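Local coordinates for protein glutaredoxin (Methanosarcina mazei, PDB 3NZN) that probably catalyses thiol-disulfide exchange through a CxxC motif, as glutaredoxins and related NrdH-type redoxins of the thioredoxin superfamily do, at residues K36-L41 with P79-N84; E67-R70 with S75-F78. All coordinates share one frame; numbering follows the deposited sequence.

Contact 1 of 2, residues K36-L41 with P79-N84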
ATOM      1  N   LYS A  36      -5.386   6.580  15.088  1.00 11.34           N
ATOM      2  CA  LYS A  36      -6.219   7.637  15.645  1.00 11.49           C
ATOM      3  C   LYS A  36      -5.989   7.774  17.162  1.00 11.32           C
ATOM      4  O   LYS A  36      -5.948   8.877  17.697  1.00 12.04           O
ATOM      5  CB  LYS A  36      -7.662   7.333  15.341  1.00 13.25           C
ATOM      6  CG  LYS A  36      -8.190   7.481  13.963  1.00 22.43           C
ATOM      7  CD  LYS A  36      -7.653   8.668  13.044  1.00 26.89           C
ATOM      8  CE  LYS A  36      -7.454   8.162  11.574  1.00 30.00           C
ATOM      9  NZ  LYS A  36      -6.299   7.176  11.517  1.00 18.99           N
ATOM     10  N   LYS A  37      -5.780   6.655  17.829  1.00 11.19           N
ATOM     11  CA  LYS A  37      -5.520   6.706  19.248  1.00 11.91           C
ATOM     12  C   LYS A  37      -4.168   7.376  19.513  1.00 10.72           C
ATOM     13  O   LYS A  37      -4.008   8.104  20.515  1.00 11.41           O
ATOM     14  CB  LYS A  37      -5.439   5.308  19.846  1.00 15.38           C
ATOM     15  CG  LYS A  37      -6.687   4.555  20.057  1.00 20.41           C
ATOM     16  CD  LYS A  37      -6.761   3.887  21.445  1.00 31.94           C
ATOM     17  CE  LYS A  37      -8.220   3.312  21.758  1.00 37.86           C
ATOM     18  NZ  LYS A  37      -9.198   4.261  22.559  1.00 42.44           N
ATOM     19  N   THR A  38      -3.161   7.147  18.695  1.00 10.69           N
ATOM     20  CA  THR A  38      -1.894   7.840  18.787  1.00 10.06           C
ATOM     21  C   THR A  38      -2.005   9.300  18.531  1.00 10.01           C
ATOM     22  O   THR A  38      -1.433  10.119  19.334  1.00 10.33           O
ATOM     23  CB  THR A  38      -0.904   7.199  17.779  1.00 11.10           C
ATOM     24  OG1 THR A  38      -0.793   5.782  18.060  1.00 12.12           O
ATOM     25  CG2 THR A  38       0.477   7.851  17.894  1.00 12.07           C
ATOM     26  N   LYS A  39      -2.743   9.740  17.528  1.00 10.50           N
ATOM     27  CA  LYS A  39      -3.009  11.119  17.303  1.00 10.75           C
ATOM     28  C   LYS A  39      -3.675  11.767  18.526  1.00 10.63           C
ATOM     29  O   LYS A  39      -3.319  12.870  18.881  1.00 10.69           O
ATOM     30  CB  LYS A  39      -3.782  11.291  16.006  1.00 12.40           C
ATOM     31  CG  LYS A  39      -4.141  12.622  15.623  1.00 13.07           C
ATOM     32  CD  LYS A  39      -4.752  12.722  14.214  1.00 18.50           C
ATOM     33  CE  LYS A  39      -5.193  14.122  13.899  1.00 21.88           C
ATOM     34  NZ  LYS A  39      -6.510  14.394  14.594  1.00 26.54           N
ATOM     35  N   LYS A  40      -4.664  11.078  19.091  1.00 10.58           N
ATOM     36  CA  LYS A  40      -5.347  11.594  20.285  1.00 10.71           C
ATOM     37  C   LYS A  40      -4.375  11.756  21.464  1.00  9.63           C
ATOM     38  O   LYS A  40      -4.495  12.736  22.206  1.00 10.86           O
ATOM     39  CB  LYS A  40      -6.478  10.699  20.631  1.00 12.31           C
ATOM     40  CG  LYS A  40      -7.719  10.805  19.856  1.00 19.13           C
ATOM     41  CD  LYS A  40      -8.696   9.654  20.159  1.00 25.28           C
ATOM     42  CE  LYS A  40      -9.942   9.779  19.267  1.00 29.47           C
ATOM     43  NZ  LYS A  40      -9.771   9.805  17.772  1.00 34.79           N
ATOM     44  N   LEU A  41      -3.466  10.819  21.651  1.00  9.93           N
ATOM     45  CA  LEU A  41      -2.454  10.937  22.724  1.00  9.73           C
ATOM     46  C   LEU A  41      -1.623  12.141  22.464  1.00  9.82           C
ATOM     47  O   LEU A  41      -1.387  12.958  23.432  1.00 10.12           O
ATOM     48  CB  LEU A  41      -1.658   9.656  22.850  1.00 10.12           C
ATOM     49  CG  LEU A  41      -0.470   9.739  23.864  1.00 10.22           C
ATOM     50  CD1 LEU A  41      -0.950   9.936  25.259  1.00 11.84           C
ATOM     51  CD2 LEU A  41       0.310   8.477  23.749  1.00 12.14           C
ATOM     52  N   PRO A  79       0.659   2.808  13.373  1.00  8.87           N
ATOM     53  CA  PRO A  79       1.424   3.998  13.211  1.00  9.19           C
ATOM     54  C   PRO A  79       2.922   3.811  13.407  1.00  8.66           C
ATOM     55  O   PRO A  79       3.345   2.930  14.133  1.00  9.43           O
ATOM     56  CB  PRO A  79       0.908   4.879  14.378  1.00 10.22           C
ATOM     57  CG  PRO A  79       0.416   3.892  15.403  1.00 11.15           C
ATOM     58  CD  PRO A  79      -0.155   2.750  14.555  1.00  9.30           C
ATOM     59  N   THR A  80       3.714   4.661  12.764  1.00  9.11           N
ATOM     60  CA  THR A  80       5.136   4.831  13.083  1.00  8.98           C
ATOM     61  C   THR A  80       5.290   6.328  13.415  1.00  9.24           C
ATOM     62  O   THR A  80       5.053   7.210  12.629  1.00  9.56           O
ATOM     63  CB  THR A  80       6.034   4.463  11.941  1.00  9.20           C
ATOM     64  OG1 THR A  80       5.900   3.068  11.643  1.00 10.27           O
ATOM     65  CG2 THR A  80       7.427   4.689  12.219  1.00 10.83           C
ATOM     66  N   THR A  81       5.742   6.548  14.695  1.00  9.20           N
ATOM     67  CA  THR A  81       5.950   7.902  15.193  1.00  8.94           C
ATOM     68  C   THR A  81       7.432   8.125  15.346  1.00  9.52           C
ATOM     69  O   THR A  81       8.084   7.321  16.034  1.00  9.99           O
ATOM     70  CB  THR A  81       5.201   8.066  16.570  1.00  9.56           C
ATOM     71  OG1 THR A  81       3.825   7.839  16.363  1.00 10.14           O
ATOM     72  CG2 THR A  81       5.404   9.540  17.015  1.00 11.30           C
ATOM     73  N   ILE A  82       7.944   9.123  14.701  1.00  8.93           N
ATOM     74  CA  ILE A  82       9.394   9.400  14.661  1.00  9.99           C
ATOM     75  C   ILE A  82       9.619  10.697  15.429  1.00  9.16           C
ATOM     76  O   ILE A  82       9.109  11.747  15.102  1.00 10.09           O
ATOM     77  CB  ILE A  82       9.938   9.467  13.220  1.00 10.77           C
ATOM     78  CG1 ILE A  82       9.576   8.182  12.441  1.00 14.49           C
ATOM     79  CG2 ILE A  82      11.464   9.637  13.295  1.00 14.11           C
ATOM     80  CD1 ILE A  82       9.669   8.330  10.903  1.00 17.32           C
ATOM     81  N   ILE A  83      10.480  10.590  16.455  1.00  9.69           N
ATOM     82  CA  ILE A  83      10.717  11.659  17.398  1.00  9.79           C
ATOM     83  C   ILE A  83      12.170  12.133  17.280  1.00 10.42           C
ATOM     84  O   ILE A  83      13.096  11.366  17.434  1.00 11.28           O
ATOM     85  CB  ILE A  83      10.446  11.209  18.858  1.00 10.28           C
ATOM     86  CG1 ILE A  83       9.001  10.781  18.986  1.00 12.47           C
ATOM     87  CG2 ILE A  83      10.797  12.347  19.897  1.00 12.02           C
ATOM     88  CD1 ILE A  83       8.612  10.075  20.246  1.00 14.60           C
ATOM     89  N   ASN A  84      12.272  13.413  16.893  1.00 10.35           N
ATOM     90  CA  ASN A  84      13.576  14.099  16.773  1.00 10.76           C
ATOM     91  C   ASN A  84      14.534  13.378  15.843  1.00 11.61           C
ATOM     92  O   ASN A  84      15.718  13.455  16.009  1.00 13.17           O
ATOM     93  CB  ASN A  84      14.208  14.372  18.125  1.00 10.55           C
ATOM     94  CG  ASN A  84      13.292  15.078  19.083  1.00  9.86           C
ATOM     95  OD1 ASN A  84      12.637  16.044  18.702  1.00 13.89           O
ATOM     96  ND2 ASN A  84      13.175  14.604  20.256  1.00 10.07           N
TER
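The two branches of the Thr38 side chain meet different residues of 79-84, OG1 touching Pro79 and CG2 touching Thr81. OG1 of Thr38 lies 3.5 Å from CG of Pro79, while CB of Pro79 stands farther back, at 4.2 Å from the same oxygen. The two side chains run obliquely to one another, and the oxygen meets the CG corner of the ring. OG1 is placed by the first torsion (chi1 -57°), which sets it beside the backbone N of its own residue and opposite the carbonyl carbon. In that position it can turn back along the helix to hydrogen-bond the carbonyl oxygen of Trp34, one turn earlier, so the buried hydroxyl already has a polar partner and presents itself to the proline by van der Waals contact. The same torsion carries the methyl to the other side, where CG2 of Thr38 approaches OG1 of Thr81 at 3.7 Å; here the two side chains lie antiparallel, one alongside the other. The pairing, which buries just 96 Å², is the packing of a helix on an inner strand of the thioredoxin fold, between strands 24-28 and 87-90. The Cys32-Cys35 disulfide lies at the N-terminal end of helix 33-45, and a cis peptide bond precedes Pro79, just ahead of the regular stretch 80-83, as is characteristic of this fold. The side chain of Pro79 also touches the CxxC residues, which places this end of the contact next to the probable redox site. Along the strand, Thr80 points to the other face of the sheet, as alternation demands, where its hydroxyl is hydrogen-bonded to Ser77 O and Asn73. Met26 of strand 24-28 and Phe92 also touch Thr38, and Met26 reaches Thr81 as well.

Contact 2 of 2, residues E67-R70 with S75-F78; sequences EEVR and SVSF
Arg70 packs its chain against one methyl of Val76, CG2, and can be followed outward from the helix. CB comes first and nearest, 3.8 Å from CG2 of Val76, and CG follows at 4.1 Å from the same methyl. With CG anti to the backbone N (chi1 -178°) the chain sets out extended, then bends at chi3 (-78°), which brings NE back to 3.9 Å from Val76 CG2. Beyond it, CZ and NH1 stay close to the methyl, which meets the guanidinium obliquely. An alanine at Arg70 would keep the CB contact but is likely to strip the cover from the rest of the Val76 methyl and to lose the weak, long ion pairs with Glu62 and Glu63 of a third subunit. Val69, one residue earlier, makes further contacts: its CG1 lies 4.0 Å from CA of Val76, and its CG2 reaches CE1 of Phe78 at 4.1 Å, those two side chains being roughly perpendicular. In this way the last turns of helix 59-72 pack on the loop residue Val76 and on the weakly bonded start of strand 77-83, where Ser77 and Phe78 pair in an antiparallel ladder with a strand of a second subunit. Across the two segments the chemistry is apolar, so shape holds them together, while the charged end of Arg70 contributes those long, weak ion pairs to a neighbouring chain.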
ATOM      1  N   GLU A  67       9.249   5.341   1.966  1.00 12.09           N
ATOM      2  CA  GLU A  67      10.665   5.204   2.200  1.00 12.82           C
ATOM      3  C   GLU A  67      11.058   5.741   3.556  1.00 12.79           C
ATOM      4  O   GLU A  67      11.962   5.166   4.199  1.00 13.50           O
ATOM      5  CB  GLU A  67      11.442   5.968   1.131  1.00 14.75           C
ATOM      6  CG  GLU A  67      11.387   5.408  -0.225  1.00 18.96           C
ATOM      7  CD  GLU A  67      11.857   6.368  -1.376  1.00 23.80           C
ATOM      8  OE1 GLU A  67      11.980   7.631  -1.265  1.00 27.67           O
ATOM      9  OE2 GLU A  67      12.007   5.848  -2.488  1.00 30.19           O
ATOM     10  N   GLU A  68      10.468   6.838   4.000  1.00 12.11           N
ATOM     11  CA  GLU A  68      10.787   7.349   5.324  1.00 12.50           C
ATOM     12  C   GLU A  68      10.370   6.364   6.439  1.00 12.18           C
ATOM     13  O   GLU A  68      11.121   6.146   7.377  1.00 13.78           O
ATOM     14  CB  GLU A  68      10.126   8.687   5.505  1.00 13.12           C
ATOM     15  CG  GLU A  68      10.306   9.273   6.898  1.00 18.66           C
ATOM     16  CD  GLU A  68      11.674   9.823   7.188  1.00 23.73           C
ATOM     17  OE1 GLU A  68      12.595   9.761   6.322  1.00 27.44           O
ATOM     18  OE2 GLU A  68      11.847  10.394   8.345  1.00 29.68           O
ATOM     19  N   VAL A  69       9.161   5.829   6.348  1.00 11.13           N
ATOM     20  CA  VAL A  69       8.731   4.838   7.287  1.00 11.32           C
ATOM     21  C   VAL A  69       9.670   3.642   7.260  1.00 11.30           C
ATOM     22  O   VAL A  69      10.105   3.150   8.255  1.00 12.53           O
ATOM     23  CB  VAL A  69       7.286   4.409   7.012  1.00 11.74           C
ATOM     24  CG1 VAL A  69       6.902   3.262   7.885  1.00 12.45           C
ATOM     25  CG2 VAL A  69       6.360   5.570   7.238  1.00 11.85           C
ATOM     26  N   ARG A  70      10.006   3.137   6.052  1.00 11.73           N
ATOM     27  CA  ARG A  70      10.845   1.958   5.999  1.00 12.26           C
ATOM     28  C   ARG A  70      12.227   2.136   6.641  1.00 11.89           C
ATOM     29  O   ARG A  70      12.722   1.288   7.219  1.00 13.04           O
ATOM     30  CB  ARG A  70      10.999   1.539   4.511  1.00 13.46           C
ATOM     31  CG  ARG A  70      11.809   0.297   4.329  1.00 13.92           C
ATOM     32  CD  ARG A  70      11.841  -0.084   2.768  1.00 21.99           C
ATOM     33  NE  ARG A  70      10.573  -0.728   2.347  1.00 25.58           N
ATOM     34  CZ  ARG A  70       9.777  -0.312   1.397  1.00 21.84           C
ATOM     35  NH1 ARG A  70       8.674  -0.967   1.152  1.00 24.16           N
ATOM     36  NH2 ARG A  70      10.047   0.711   0.714  1.00 24.09           N
ATOM     37  N   SER A  75       9.265  -2.969   8.757  1.00 14.01           N
ATOM     38  CA  SER A  75       7.973  -3.616   8.590  1.00 13.91           C
ATOM     39  C   SER A  75       7.004  -2.786   7.743  1.00 14.25           C
ATOM     40  O   SER A  75       5.924  -3.299   7.307  1.00 16.95           O
ATOM     41  CB  SER A  75       7.342  -4.026   9.890  1.00 15.35           C
ATOM     42  OG  SER A  75       8.137  -4.893  10.578  1.00 19.18           O
ATOM     43  N   VAL A  76       7.234  -1.478   7.643  1.00 12.11           N
ATOM     44  CA  VAL A  76       6.286  -0.570   7.010  1.00 11.81           C
ATOM     45  C   VAL A  76       4.910  -0.817   7.546  1.00 11.65           C
ATOM     46  O   VAL A  76       3.930  -1.171   6.888  1.00 12.89           O
ATOM     47  CB  VAL A  76       6.378  -0.623   5.475  1.00 12.64           C
ATOM     48  CG1 VAL A  76       5.612   0.498   4.879  1.00 13.44           C
ATOM     49  CG2 VAL A  76       7.856  -0.600   5.079  1.00 14.37           C
ATOM     50  N   SER A  77       4.794  -0.474   8.850  1.00 10.63           N
ATOM     51  CA  SER A  77       3.580  -0.638   9.606  1.00 10.68           C
ATOM     52  C   SER A  77       3.215   0.688  10.291  1.00  8.78           C
ATOM     53  O   SER A  77       4.034   1.594  10.391  1.00 10.87           O
ATOM     54  CB  SER A  77       3.666  -1.772  10.542  1.00 11.87           C
ATOM     55  OG  SER A  77       4.669  -1.548  11.532  1.00 12.09           O
ATOM     56  N   PHE A  78       1.985   0.738  10.752  1.00  9.30           N
ATOM     57  CA  PHE A  78       1.364   2.012  11.137  1.00  9.13           C
ATOM     58  C   PHE A  78       0.572   1.841  12.429  1.00  9.49           C
ATOM     59  O   PHE A  78      -0.156   0.864  12.594  1.00 10.71           O
ATOM     60  CB  PHE A  78       0.398   2.477  10.031  1.00  9.23           C
ATOM     61  CG  PHE A  78       1.132   2.648   8.744  1.00  9.55           C
ATOM     62  CD1 PHE A  78       1.851   3.803   8.474  1.00 10.54           C
ATOM     63  CD2 PHE A  78       1.245   1.613   7.782  1.00 10.41           C
ATOM     64  CE1 PHE A  78       2.586   3.937   7.351  1.00 10.27           C
ATOM     65  CE2 PHE A  78       2.009   1.777   6.651  1.00 10.57           C
ATOM     66  CZ  PHE A  78       2.668   2.878   6.445  1.00 10.82           C
TER

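In the fold
From the N terminus, the chain passes strands 2-4, 10-15 and 24-28 before helix 33-45 supplies the first half of contact 1. It then runs through strand 49-53 and into helix 59-72, where contact 2 begins; five residues on, 75-78 closes that short loop. The chain continues directly into 79-84, closing the much longer loop of contact 1, so contact 2 is nested inside it. Both contacts share strand 77-83, with centres about 13 Å apart, and they meet where Thr80 and Ile82 pack on Val69 and Glu68. Between them, helices 33-45 and 59-72 are tied to a single strand, from opposite faces of the sheet.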